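Local structure of putative 2,3,4,5-tetrahydropyridine-2-carboxylate N- succinyltransferase (Campylobacter jejuni, 2RIJ) at residues 181-186 / 194-199. The protein probably catalyses the succinyl-CoA-dependent conversion of cyclic tetrahydrodipicolinate to acyclic N-succinyl-L-2-amino-6-oxopimelate, a step of lysine biosynthesis. Residues are numbered along the deposited sequence; the frame is centred on the assembly and turned at random. Where two conformers were deposited one is given.
Sequences EYLRAN and NQYPKI
Leu183, in the helical segment 181-186, faces the irregular segment 194-199, which folds back past the helix after a Schellman motif at Asn194; the backbones come nearest at the CA atoms of Leu183 and Tyr196, 8.5 Å apart. No hydrogen bond joins the segments, and the contact is the packing of one forked side chain. With CG of Leu183 anti to its carbonyl carbon (chi1 -70°), the fork is carried toward the loop, where its methyls share Tyr196: CD1 lies 4.0 Å from OH and CD2 4.2 Å from CE1, the two side chains crossing at roughly a right angle. CD2 also lies 3.6 Å from CG of Pro197, the side chains running antiparallel alongside each other, and CD1 meets CD1 of Ile199 tip to tip at 4.1 Å. Leucine suits this buried place because its branches reach several neighbours; proline's restricted phi fits an extended, polyproline-like backbone. Isoleucine, also buried, touches Leu183 while resting on Ala171 and Ser173. Tyr196 makes a cation-pi contact with Lys191. On the helix itself, Asn186 ND2 bonds to a lone pair of Tyr182 O (2.8 Å) and sits above one face of the Tyr182 ring, toward its rim. Arg184 is salt-bridged to Asp216 of the second subunit. The small apolar core thus ties helix 180-192 to the loop leading to strand 201-203, with Ala171 of strand 170-173 and Ile178 of strand 176-178 packing against Leu183.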
ATOM      1  N   GLU A 181     -24.808 -24.034 -46.555  1.00 26.40           N
ATOM      2  CA  GLU A 181     -26.125 -24.420 -47.043  0.50 25.21           C
ATOM      3  C   GLU A 181     -26.061 -25.762 -47.771  1.00 25.12           C
ATOM      4  O   GLU A 181     -27.021 -26.531 -47.779  1.00 24.37           O
ATOM      5  CB  GLU A 181     -26.717 -23.321 -47.924  0.50 26.84           C
ATOM      6  CG  GLU A 181     -28.206 -23.495 -48.247  0.50 17.44           C
ATOM      7  CD  GLU A 181     -29.095 -23.831 -47.013  0.50 28.99           C
ATOM      8  OE1 GLU A 181     -29.055 -23.138 -45.961  0.50 17.44           O
ATOM      9  OE2 GLU A 181     -29.861 -24.813 -47.116  0.50 24.92           O
ATOM     10  N   TYR A 182     -24.908 -26.064 -48.347  1.00 24.73           N
ATOM     11  CA  TYR A 182     -24.695 -27.366 -48.961  1.00 25.82           C
ATOM     12  C   TYR A 182     -24.703 -28.500 -47.896  1.00 24.98           C
ATOM     13  O   TYR A 182     -25.262 -29.583 -48.111  1.00 22.63           O
ATOM     14  CB  TYR A 182     -23.389 -27.372 -49.776  1.00 27.89           C
ATOM     15  CG  TYR A 182     -23.082 -28.731 -50.320  1.00 27.29           C
ATOM     16  CD1 TYR A 182     -23.629 -29.153 -51.526  1.00 29.36           C
ATOM     17  CD2 TYR A 182     -22.312 -29.626 -49.589  1.00 27.55           C
ATOM     18  CE1 TYR A 182     -23.362 -30.398 -52.029  1.00 30.15           C
ATOM     19  CE2 TYR A 182     -22.057 -30.877 -50.067  1.00 31.62           C
ATOM     20  CZ  TYR A 182     -22.573 -31.250 -51.297  1.00 33.17           C
ATOM     21  OH  TYR A 182     -22.319 -32.501 -51.757  1.00 41.90           O
ATOM     22  N   LEU A 183     -24.069 -28.248 -46.757  1.00 23.19           N
ATOM     23  CA  LEU A 183     -24.059 -29.195 -45.673  1.00 23.10           C
ATOM     24  C   LEU A 183     -25.460 -29.382 -45.117  1.00 23.74           C
ATOM     25  O   LEU A 183     -25.870 -30.498 -44.794  1.00 23.09           O
ATOM     26  CB  LEU A 183     -23.079 -28.746 -44.570  1.00 25.50           C
ATOM     27  CG  LEU A 183     -21.589 -28.792 -44.847  1.00 24.01           C
ATOM     28  CD1 LEU A 183     -20.836 -28.165 -43.652  1.00 23.05           C
ATOM     29  CD2 LEU A 183     -21.047 -30.211 -45.119  1.00 22.76           C
ATOM     30  N   ARG A 184     -26.206 -28.294 -44.976  1.00 20.95           N
ATOM     31  CA  ARG A 184     -27.577 -28.385 -44.463  1.00 21.46           C
ATOM     32  C   ARG A 184     -28.424 -29.196 -45.433  1.00 24.31           C
ATOM     33  O   ARG A 184     -29.141 -30.103 -45.017  1.00 23.84           O
ATOM     34  CB  ARG A 184     -28.179 -26.991 -44.269  1.00 22.27           C
ATOM     35  CG  ARG A 184     -27.499 -26.184 -43.151  1.00 19.80           C
ATOM     36  CD  ARG A 184     -28.098 -24.765 -43.052  1.00 23.98           C
ATOM     37  NE  ARG A 184     -27.220 -23.909 -42.265  1.00 25.19           N
ATOM     38  CZ  ARG A 184     -26.628 -22.816 -42.719  1.00 26.81           C
ATOM     39  NH1 ARG A 184     -26.873 -22.367 -43.939  1.00 24.57           N
ATOM     40  NH2 ARG A 184     -25.789 -22.182 -41.938  1.00 26.13           N
ATOM     41  N   ALA A 185     -28.349 -28.852 -46.720  1.00 24.42           N
ATOM     42  CA  ALA A 185     -29.143 -29.539 -47.762  1.00 26.57           C
ATOM     43  C   ALA A 185     -28.838 -31.050 -47.876  1.00 26.32           C
ATOM     44  O   ALA A 185     -29.708 -31.838 -48.249  1.00 28.87           O
ATOM     45  CB  ALA A 185     -28.950 -28.867 -49.130  1.00 25.80           C
ATOM     46  N   ASN A 186     -27.617 -31.444 -47.556  1.00 24.94           N
ATOM     47  CA  ASN A 186     -27.159 -32.810 -47.706  1.00 25.94           C
ATOM     48  C   ASN A 186     -26.902 -33.556 -46.410  1.00 26.11           C
ATOM     49  O   ASN A 186     -26.448 -34.685 -46.432  1.00 23.33           O
ATOM     50  CB  ASN A 186     -25.913 -32.775 -48.559  1.00 24.73           C
ATOM     51  CG  ASN A 186     -26.230 -32.345 -49.979  1.00 32.92           C
ATOM     52  OD1 ASN A 186     -26.710 -33.155 -50.743  1.00 33.49           O
ATOM     53  ND2 ASN A 186     -26.053 -31.070 -50.311  1.00 26.08           N
ATOM     54  N   ASN A 194     -22.970 -42.270 -43.900  1.00 29.95           N
ATOM     55  CA  ASN A 194     -21.663 -42.167 -43.290  1.00 27.55           C
ATOM     56  C   ASN A 194     -20.586 -41.525 -44.203  1.00 31.04           C
ATOM     57  O   ASN A 194     -19.466 -42.029 -44.351  1.00 28.31           O
ATOM     58  CB  ASN A 194     -21.222 -43.525 -42.791  1.00 30.50           C
ATOM     59  CG  ASN A 194     -20.048 -43.440 -41.836  1.00 30.12           C
ATOM     60  OD1 ASN A 194     -19.654 -42.366 -41.431  1.00 33.41           O
ATOM     61  ND2 ASN A 194     -19.503 -44.584 -41.454  1.00 31.28           N
ATOM     62  N   GLN A 195     -20.930 -40.392 -44.791  1.00 28.53           N
ATOM     63  CA  GLN A 195     -20.060 -39.656 -45.679  0.50 28.08           C
ATOM     64  C   GLN A 195     -20.016 -38.178 -45.245  1.00 28.51           C
ATOM     65  O   GLN A 195     -19.803 -37.322 -46.061  1.00 26.57           O
ATOM     66  CB  GLN A 195     -20.614 -39.724 -47.103  0.50 27.77           C
ATOM     67  CG  GLN A 195     -20.722 -41.124 -47.727  0.50 28.45           C
ATOM     68  CD  GLN A 195     -21.295 -41.068 -49.135  0.50 29.18           C
ATOM     69  OE1 GLN A 195     -20.553 -41.096 -50.110  0.50 38.68           O
ATOM     70  NE2 GLN A 195     -22.620 -40.943 -49.244  0.50 28.77           N
ATOM     71  N   TYR A 196     -20.282 -37.884 -43.975  1.00 27.49           N
ATOM     72  CA  TYR A 196     -20.299 -36.473 -43.525  1.00 25.46           C
ATOM     73  C   TYR A 196     -18.855 -35.957 -43.530  1.00 23.18           C
ATOM     74  O   TYR A 196     -17.983 -36.569 -42.902  1.00 24.58           O
ATOM     75  CB  TYR A 196     -20.954 -36.333 -42.130  1.00 23.67           C
ATOM     76  CG  TYR A 196     -21.220 -34.874 -41.759  1.00 23.71           C
ATOM     77  CD1 TYR A 196     -22.178 -34.144 -42.444  1.00 23.22           C
ATOM     78  CD2 TYR A 196     -20.500 -34.236 -40.761  1.00 28.67           C
ATOM     79  CE1 TYR A 196     -22.416 -32.817 -42.181  1.00 27.07           C
ATOM     80  CE2 TYR A 196     -20.740 -32.876 -40.453  1.00 26.49           C
ATOM     81  CZ  TYR A 196     -21.709 -32.174 -41.187  1.00 26.19           C
ATOM     82  OH  TYR A 196     -21.953 -30.846 -40.957  1.00 26.86           O
ATOM     83  N   PRO A 197     -18.583 -34.837 -44.224  1.00 25.84           N
ATOM     84  CA  PRO A 197     -17.181 -34.431 -44.296  1.00 27.52           C
ATOM     85  C   PRO A 197     -16.650 -33.933 -42.968  1.00 26.49           C
ATOM     86  O   PRO A 197     -17.427 -33.420 -42.147  1.00 26.51           O
ATOM     87  CB  PRO A 197     -17.197 -33.299 -45.313  1.00 29.68           C
ATOM     88  CG  PRO A 197     -18.489 -32.735 -45.211  1.00 26.32           C
ATOM     89  CD  PRO A 197     -19.432 -33.907 -44.980  1.00 26.79           C
ATOM     90  N   LYS A 198     -15.346 -34.120 -42.735  1.00 25.79           N
ATOM     91  CA  LYS A 198     -14.721 -33.661 -41.520  1.00 27.49           C
ATOM     92  C   LYS A 198     -14.492 -32.157 -41.625  1.00 27.49           C
ATOM     93  O   LYS A 198     -13.682 -31.689 -42.458  1.00 26.50           O
ATOM     94  CB  LYS A 198     -13.385 -34.338 -41.257  1.00 27.72           C
ATOM     95  CG  LYS A 198     -12.655 -33.690 -40.049  1.00 29.73           C
ATOM     96  CD  LYS A 198     -11.441 -34.423 -39.663  1.00 33.63           C
ATOM     97  CE  LYS A 198     -10.347 -34.266 -40.740  1.00 45.44           C
ATOM     98  NZ  LYS A 198      -9.636 -32.973 -40.721  1.00 38.50           N
ATOM     99  N   ILE A 199     -15.155 -31.422 -40.742  1.00 25.46           N
ATOM    100  CA  ILE A 199     -15.104 -29.960 -40.755  1.00 26.28           C
ATOM    101  C   ILE A 199     -14.094 -29.493 -39.710  1.00 25.19           C
ATOM    102  O   ILE A 199     -14.281 -29.659 -38.510  1.00 25.35           O
ATOM    103  CB  ILE A 199     -16.515 -29.343 -40.554  1.00 26.50           C
ATOM    104  CG1 ILE A 199     -17.500 -29.880 -41.625  1.00 21.86           C
ATOM    105  CG2 ILE A 199     -16.445 -27.800 -40.492  1.00 20.81           C
ATOM    106  CD1 ILE A 199     -17.055 -29.689 -43.084  1.00 22.57           C
TER